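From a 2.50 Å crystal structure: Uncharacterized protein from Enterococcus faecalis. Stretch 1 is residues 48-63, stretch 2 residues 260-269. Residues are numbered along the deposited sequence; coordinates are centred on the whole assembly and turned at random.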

# COMPACT_ATOMS: atom_id res chain seq x y z
N HIS B 48 -28.82 7.70 10.17
CA HIS B 48 -28.29 8.56 9.13
C HIS B 48 -26.99 9.20 9.64
O HIS B 48 -26.69 9.13 10.83
CB HIS B 48 -29.32 9.66 8.84
CG HIS B 48 -29.70 10.44 10.05
ND1 HIS B 48 -29.00 11.55 10.48
CD2 HIS B 48 -30.71 10.27 10.95
CE1 HIS B 48 -29.56 12.04 11.57
NE2 HIS B 48 -30.60 11.28 11.88
N ALA B 49 -26.24 9.85 8.75
CA ALA B 49 -25.06 10.61 9.17
C ALA B 49 -25.41 11.99 9.79
O ALA B 49 -26.54 12.45 9.68
CB ALA B 49 -24.10 10.79 8.00
N GLY B 50 -24.42 12.62 10.43
CA GLY B 50 -24.56 13.99 10.95
C GLY B 50 -25.38 14.08 12.22
O GLY B 50 -25.76 13.06 12.78
N PRO B 51 -25.65 15.31 12.70
CA PRO B 51 -26.40 15.55 13.94
C PRO B 51 -27.91 15.43 13.76
O PRO B 51 -28.39 15.40 12.63
CB PRO B 51 -26.03 17.00 14.26
CG PRO B 51 -25.91 17.60 12.92
CD PRO B 51 -25.22 16.56 12.08
N PRO B 52 -28.67 15.38 14.87
CA PRO B 52 -30.10 15.08 14.79
C PRO B 52 -30.81 15.96 13.77
O PRO B 52 -30.49 17.14 13.63
CB PRO B 52 -30.61 15.36 16.21
CG PRO B 52 -29.45 15.12 17.06
CD PRO B 52 -28.24 15.59 16.26
N ILE B 53 -31.74 15.36 13.03
CA ILE B 53 -32.45 16.05 11.96
C ILE B 53 -33.73 15.29 11.60
O ILE B 53 -33.70 14.10 11.29
CB ILE B 53 -31.56 16.21 10.71
CG1 ILE B 53 -32.24 17.07 9.65
CG2 ILE B 53 -31.19 14.85 10.14
CD1 ILE B 53 -31.29 17.76 8.73
N THR B 54 -34.86 15.96 11.67
CA THR B 54 -36.09 15.31 11.23
C THR B 54 -36.01 14.96 9.75
O THR B 54 -35.13 15.45 9.04
CB THR B 54 -37.31 16.19 11.49
OG1 THR B 54 -37.10 17.45 10.86
CG2 THR B 54 -37.50 16.40 12.97
N TYR B 55 -36.92 14.11 9.30
CA TYR B 55 -36.91 13.66 7.92
C TYR B 55 -37.28 14.81 7.00
O TYR B 55 -36.60 15.04 6.00
CB TYR B 55 -37.87 12.48 7.73
CG TYR B 55 -38.07 12.09 6.29
CD1 TYR B 55 -37.13 11.33 5.61
CD2 TYR B 55 -39.22 12.47 5.59
CE1 TYR B 55 -37.31 10.97 4.29
CE2 TYR B 55 -39.42 12.11 4.26
CZ TYR B 55 -38.45 11.35 3.62
OH TYR B 55 -38.61 10.97 2.30
N GLU B 56 -38.34 15.54 7.33
CA GLU B 56 -38.79 16.63 6.47
C GLU B 56 -37.69 17.65 6.19
O GLU B 56 -37.67 18.26 5.13
CB GLU B 56 -40.03 17.36 7.03
CG GLU B 56 -41.28 16.51 7.12
CD GLU B 56 -41.14 15.47 8.21
OE1 GLU B 56 -40.51 15.79 9.25
OE2 GLU B 56 -41.64 14.33 8.03
N ASN B 57 -36.77 17.83 7.13
CA ASN B 57 -35.69 18.78 6.87
C ASN B 57 -34.45 18.19 6.21
O ASN B 57 -33.52 18.92 5.87
CB ASN B 57 -35.36 19.60 8.12
CG ASN B 57 -36.59 20.30 8.68
OD1 ASN B 57 -37.50 20.70 7.94
ND2 ASN B 57 -36.64 20.46 10.00
N MSE B 58 -34.44 16.87 5.97
CA MSE B 58 -33.30 16.23 5.30
C MSE B 58 -33.17 16.72 3.87
O MSE B 58 -34.07 17.35 3.35
CB MSE B 58 -33.40 14.71 5.32
CG MSE B 58 -33.22 14.09 6.69
SE MSE B 58 -33.46 12.14 6.61
CE MSE B 58 -32.91 11.64 8.42
N CYS B 59 -32.05 16.42 3.23
CA CYS B 59 -31.78 16.98 1.91
C CYS B 59 -32.09 15.97 0.83
O CYS B 59 -32.31 14.80 1.11
CB CYS B 59 -30.32 17.41 1.81
SG CYS B 59 -29.16 16.02 1.64
N GLY B 60 -32.10 16.44 -0.42
CA GLY B 60 -32.30 15.57 -1.56
C GLY B 60 -31.69 14.18 -1.40
O GLY B 60 -32.40 13.21 -1.17
N PRO B 61 -30.36 14.08 -1.50
CA PRO B 61 -29.72 12.78 -1.52
C PRO B 61 -30.04 11.86 -0.32
O PRO B 61 -30.12 10.64 -0.48
CB PRO B 61 -28.22 13.13 -1.54
CG PRO B 61 -28.17 14.48 -2.15
CD PRO B 61 -29.39 15.18 -1.63
N MSE B 62 -30.21 12.44 0.87
CA MSE B 62 -30.46 11.63 2.06
C MSE B 62 -31.90 11.12 2.15
O MSE B 62 -32.14 10.02 2.67
CB MSE B 62 -30.11 12.40 3.33
CG MSE B 62 -30.15 11.53 4.58
SE MSE B 62 -29.76 12.50 6.24
CE MSE B 62 -27.80 12.60 6.13
N LYS B 63 -32.85 11.90 1.66
CA LYS B 63 -34.22 11.40 1.54
C LYS B 63 -34.26 10.19 0.60
O LYS B 63 -34.91 9.19 0.89
CB LYS B 63 -35.20 12.47 1.05
CG LYS B 63 -35.51 13.53 2.08
CD LYS B 63 -36.88 14.10 1.85
CE LYS B 63 -37.19 15.18 2.85
NZ LYS B 63 -37.00 16.54 2.28
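Stretch 2 (260-269) MCRNGVEFGI

The most unusual feature of this contact is how closely two backbones meet at a glycine: the CA atoms of Gly50 and Arg262 lie 3.8 Å apart, and Gly50 CA is 3.2 Å from Arg262 O. A CB on Gly50 would run into Arg262 C and Asn263 N, both at 2.4 Å, and its positive phi also favours glycine. Stretch 2 is a β-hairpin. Strand 260-263 runs in, Gly264 and Val265 make the bend, and strand 266-269 returns antiparallel, held by Cys261 N to Gly268 O (3.0 Å), Gly268 N to Cys261 O (2.8 Å) and Asn263 N to Glu266 O (3.2 Å).

Asn263 joins the bend to stretch 1. Its OD1 accepts hydrogen bonds from Val265 N (3.1 Å) and Glu266 N (2.9 Å), while its ND2 donates to Pro51 O at 2.8 Å, the one hydrogen bond across the contact. A carboxamide suits this place because it offers an acceptor and a donor at once. Ile53 CB packs 3.5 Å from the same ND2, and the selenomethionine Met62 brings CE to 3.6 Å from Asn263 O.

Pro51 lies against both strands. Its CD is 4.1 Å from Cys261 SG and 3.7 Å from Glu266 O, and its CG is 4.1 Å from Gly268 CA. Gly268 leaves room for this ring, since a CB there would come within 2.7 Å of Pro51 CB.

At the bend, Val265 adds apolar cover, with Ile53 CD1 4.1 Å from its CB and Cys59 CB 4.2 Å from its CG2. Cys59 is also the N-cap of the helix beginning at Gly60. Its SG stands 4.4 Å from Gly264 CA; a CB on Gly264 would lie 3.0 Å from that sulfur, and the positive phi here again favours glycine.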

# COMPACT_ATOMS: atom_id res chain seq x y z
N MSE B 260 -16.92 15.06 14.70
CA MSE B 260 -17.26 16.07 13.72
C MSE B 260 -18.07 15.33 12.69
O MSE B 260 -17.64 14.28 12.21
CB MSE B 260 -16.03 16.73 13.10
CG MSE B 260 -15.32 17.68 14.03
SE MSE B 260 -13.89 18.76 13.17
CE MSE B 260 -12.98 17.22 12.34
N CYS B 261 -19.25 15.84 12.38
CA CYS B 261 -20.11 15.17 11.43
C CYS B 261 -21.09 16.13 10.80
O CYS B 261 -21.30 17.24 11.29
CB CYS B 261 -20.86 14.01 12.09
SG CYS B 261 -21.94 14.54 13.42
N ARG B 262 -21.68 15.69 9.69
CA ARG B 262 -22.58 16.54 8.95
C ARG B 262 -23.64 15.69 8.25
O ARG B 262 -23.41 14.51 7.99
CB ARG B 262 -21.82 17.40 7.94
CG ARG B 262 -20.78 16.66 7.19
CD ARG B 262 -19.43 16.73 7.87
NE ARG B 262 -18.37 16.64 6.88
CZ ARG B 262 -17.81 15.50 6.48
NH1 ARG B 262 -16.86 15.50 5.55
NH2 ARG B 262 -18.19 14.34 7.00
N ASN B 263 -24.79 16.30 7.98
CA ASN B 263 -25.93 15.61 7.37
C ASN B 263 -26.45 16.32 6.11
O ASN B 263 -27.62 16.19 5.77
CB ASN B 263 -27.08 15.43 8.38
CG ASN B 263 -27.58 16.75 8.94
OD1 ASN B 263 -27.49 17.79 8.29
ND2 ASN B 263 -28.11 16.71 10.15
N GLY B 264 -25.58 17.07 5.44
CA GLY B 264 -25.95 17.71 4.19
C GLY B 264 -26.64 19.03 4.42
O GLY B 264 -26.89 19.77 3.46
N VAL B 265 -26.97 19.32 5.67
CA VAL B 265 -27.62 20.57 6.01
C VAL B 265 -26.88 21.25 7.16
O VAL B 265 -26.66 22.46 7.14
CB VAL B 265 -29.12 20.36 6.40
CG1 VAL B 265 -29.80 21.67 6.74
CG2 VAL B 265 -29.88 19.66 5.28
N GLU B 266 -26.50 20.48 8.18
CA GLU B 266 -25.83 21.04 9.35
C GLU B 266 -24.54 20.33 9.71
O GLU B 266 -24.38 19.13 9.49
CB GLU B 266 -26.74 20.97 10.57
CG GLU B 266 -27.91 21.91 10.57
CD GLU B 266 -28.40 22.20 11.98
OE1 GLU B 266 -28.63 21.24 12.75
OE2 GLU B 266 -28.55 23.39 12.31
N PHE B 267 -23.64 21.09 10.31
CA PHE B 267 -22.42 20.53 10.88
C PHE B 267 -22.59 20.45 12.39
O PHE B 267 -23.16 21.37 13.02
CB PHE B 267 -21.25 21.41 10.56
CG PHE B 267 -19.99 20.70 10.54
CD1 PHE B 267 -19.41 20.31 9.34
CD2 PHE B 267 -19.35 20.37 11.73
CE1 PHE B 267 -18.21 19.62 9.33
CE2 PHE B 267 -18.15 19.69 11.72
CZ PHE B 267 -17.59 19.33 10.52
N GLY B 268 -22.11 19.35 12.96
CA GLY B 268 -22.33 19.08 14.37
C GLY B 268 -21.16 18.39 15.06
O GLY B 268 -20.60 17.40 14.57
N ILE B 269 -20.83 18.89 16.24
CA ILE B 269 -19.72 18.35 16.99
C ILE B 269 -20.12 18.07 18.43
O ILE B 269 -21.13 18.56 18.90
CB ILE B 269 -18.52 19.29 16.94
CG1 ILE B 269 -18.81 20.56 17.73
CG2 ILE B 269 -18.17 19.61 15.50
CD1 ILE B 269 -17.59 21.43 17.97